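Local atomic coordinates of putative alpha-galactosidase (Bacteroides fragilis, PDB entry 4NZJ), a protein that probably hydrolyses terminal, non-reducing alpha-D-galactose residues from alpha-galactosides, as a member of glycosyl hydrolase family 27. Residues 29-32 against 33-36. Residues are numbered along the deposited sequence; the frame is centred on the assembly and turned at random.
Sequences FIFY and IPTS
The carbonyl oxygen of I33 lies over one face of the Y32 ring, while P34 CA and T35 N approach the ring obliquely. I33 O stands 3.4 Å from CE2 of Y32 and 3.6 Å from its CZ but 4.1 Å from CE1, so the oxygen sits off-centre, toward the CD2-CE2-CZ side. CG of Y32 is anti to its backbone N (chi1 171°), a torsion that sends the ring forward along the chain. R132 makes a cation-pi contact with the ring.

F31 also reaches forward, but meets different atoms. Its CZ packs 3.7 Å from CD of P34, the two side chains crossing at about a right angle, while the apolar contact of CE2 with CG1 of I33 is looser, at 4.2 Å.

The same I33 carbonyl accepts a hydrogen bond from OG1 of T35 at 2.7 Å. The C=O...OG1 angle is 122°, and the donor stands 57° out of the carbonyl plane. T35 OG1 is also bonded to W43.

The contact is local, within strand 28-36 of the Ig-like domain, which lies between strands 14-15 and 60-64, antiparallel to both, and is broken by a bulge or short loop. I33 pairs through its backbone with G59, whereas P34 and S36 pair with N16 and R14. P34 N carries no hydrogen to donate at the interruption. Chemically, the carbonyl of buried I33 accepts a hydrogen bond from the T35 hydroxyl, and Y32 joins the Ig-like strand to R132 by its ring and to D133 by its hydroxyl; OD1 of D133 bonds both Y32 OH and T35 N, so one carboxylate oxygen ties the ring's end to the resumed strand.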
ATOM      1  N   PHE A  29       6.741  18.204  -0.536  1.00 20.55           N
ATOM      2  CA  PHE A  29       6.083  17.412   0.484  1.00 20.92           C
ATOM      3  C   PHE A  29       4.584  17.647   0.346  1.00 21.39           C
ATOM      4  O   PHE A  29       4.143  18.794   0.283  1.00 21.67           O
ATOM      5  CB  PHE A  29       6.561  17.876   1.866  1.00 21.58           C
ATOM      6  CG  PHE A  29       5.956  17.123   3.017  1.00 23.89           C
ATOM      7  CD1 PHE A  29       4.661  17.396   3.449  1.00 24.08           C
ATOM      8  CD2 PHE A  29       6.700  16.176   3.708  1.00 25.97           C
ATOM      9  CE1 PHE A  29       4.106  16.715   4.517  1.00 25.96           C
ATOM     10  CE2 PHE A  29       6.153  15.496   4.782  1.00 27.96           C
ATOM     11  CZ  PHE A  29       4.853  15.767   5.184  1.00 27.22           C
ATOM     12  N   ILE A  30       3.809  16.567   0.277  1.00 22.47           N
ATOM     13  CA  ILE A  30       2.345  16.656   0.299  1.00 23.66           C
ATOM     14  C   ILE A  30       1.768  15.541   1.153  1.00 22.19           C
ATOM     15  O   ILE A  30       2.111  14.381   0.979  1.00 22.85           O
ATOM     16  CB  ILE A  30       1.730  16.578  -1.117  1.00 26.63           C
ATOM     17  CG1 ILE A  30       2.222  17.756  -1.964  1.00 30.67           C
ATOM     18  CG2 ILE A  30       0.204  16.588  -1.034  1.00 29.68           C
ATOM     19  CD1 ILE A  30       1.581  17.881  -3.327  1.00 32.84           C
ATOM     20  N   PHE A  31       0.904  15.901   2.096  1.00 21.46           N
ATOM     21  CA  PHE A  31       0.214  14.910   2.906  1.00 20.36           C
ATOM     22  C   PHE A  31      -1.194  15.368   3.234  1.00 20.53           C
ATOM     23  O   PHE A  31      -1.387  16.362   3.937  1.00 21.16           O
ATOM     24  CB  PHE A  31       0.969  14.641   4.209  1.00 20.00           C
ATOM     25  CG  PHE A  31       0.345  13.569   5.053  1.00 20.26           C
ATOM     26  CD1 PHE A  31       0.373  12.247   4.637  1.00 21.15           C
ATOM     27  CD2 PHE A  31      -0.273  13.878   6.263  1.00 21.53           C
ATOM     28  CE1 PHE A  31      -0.201  11.250   5.413  1.00 22.18           C
ATOM     29  CE2 PHE A  31      -0.846  12.886   7.042  1.00 22.34           C
ATOM     30  CZ  PHE A  31      -0.808  11.569   6.616  1.00 22.28           C
ATOM     31  N   TYR A  32      -2.176  14.641   2.712  1.00 20.39           N
ATOM     32  CA  TYR A  32      -3.554  14.834   3.125  1.00 20.07           C
ATOM     33  C   TYR A  32      -3.763  14.047   4.412  1.00 20.06           C
ATOM     34  O   TYR A  32      -3.405  12.874   4.493  1.00 20.20           O
ATOM     35  CB  TYR A  32      -4.536  14.355   2.048  1.00 20.11           C
ATOM     36  CG  TYR A  32      -5.973  14.320   2.512  1.00 19.93           C
ATOM     37  CD1 TYR A  32      -6.729  15.488   2.592  1.00 20.16           C
ATOM     38  CD2 TYR A  32      -6.574  13.127   2.897  1.00 19.55           C
ATOM     39  CE1 TYR A  32      -8.047  15.464   3.023  1.00 22.01           C
ATOM     40  CE2 TYR A  32      -7.889  13.096   3.322  1.00 20.34           C
ATOM     41  CZ  TYR A  32      -8.621  14.269   3.386  1.00 21.41           C
ATOM     42  OH  TYR A  32      -9.927  14.263   3.821  1.00 23.81           O
ATOM     43  N   ILE A  33      -4.349  14.702   5.406  1.00 21.10           N
ATOM     44  CA  ILE A  33      -4.588  14.074   6.701  1.00 21.60           C
ATOM     45  C   ILE A  33      -5.840  13.199   6.596  1.00 20.87           C
ATOM     46  O   ILE A  33      -6.950  13.724   6.549  1.00 21.78           O
ATOM     47  CB  ILE A  33      -4.768  15.120   7.811  1.00 23.02           C
ATOM     48  CG1 ILE A  33      -3.529  16.024   7.904  1.00 23.88           C
ATOM     49  CG2 ILE A  33      -5.046  14.429   9.145  1.00 23.93           C
ATOM     50  CD1 ILE A  33      -3.781  17.322   8.640  1.00 24.60           C
ATOM     51  N   PRO A  34      -5.673  11.862   6.546  1.00 20.24           N
ATOM     52  CA  PRO A  34      -6.851  11.026   6.338  1.00 20.60           C
ATOM     53  C   PRO A  34      -7.747  11.070   7.563  1.00 21.18           C
ATOM     54  O   PRO A  34      -7.308  10.734   8.661  1.00 21.54           O
ATOM     55  CB  PRO A  34      -6.261   9.620   6.124  1.00 21.13           C
ATOM     56  CG  PRO A  34      -4.783   9.811   5.969  1.00 21.32           C
ATOM     57  CD  PRO A  34      -4.479  11.033   6.780  1.00 20.03           C
ATOM     58  N   THR A  35      -8.986  11.511   7.375  1.00 21.82           N
ATOM     59  CA  THR A  35      -9.862  11.824   8.501  1.00 22.09           C
ATOM     60  C   THR A  35     -11.295  11.358   8.268  1.00 22.33           C
ATOM     61  O   THR A  35     -11.979  11.847   7.368  1.00 23.49           O
ATOM     62  CB  THR A  35      -9.871  13.343   8.790  1.00 22.90           C
ATOM     63  OG1 THR A  35      -8.537  13.857   8.715  1.00 23.41           O
ATOM     64  CG2 THR A  35     -10.430  13.627  10.160  1.00 24.94           C
ATOM     65  N   SER A  36     -11.746  10.411   9.086  1.00 22.67           N
ATOM     66  CA  SER A  36     -13.139   9.992   9.059  1.00 23.35           C
ATOM     67  C   SER A  36     -13.985  10.994   9.834  1.00 25.21           C
ATOM     68  O   SER A  36     -13.471  11.729  10.678  1.00 28.16           O
ATOM     69  CB  SER A  36     -13.293   8.594   9.658  1.00 23.41           C
ATOM     70  OG  SER A  36     -12.542   7.645   8.930  1.00 23.26           O
TER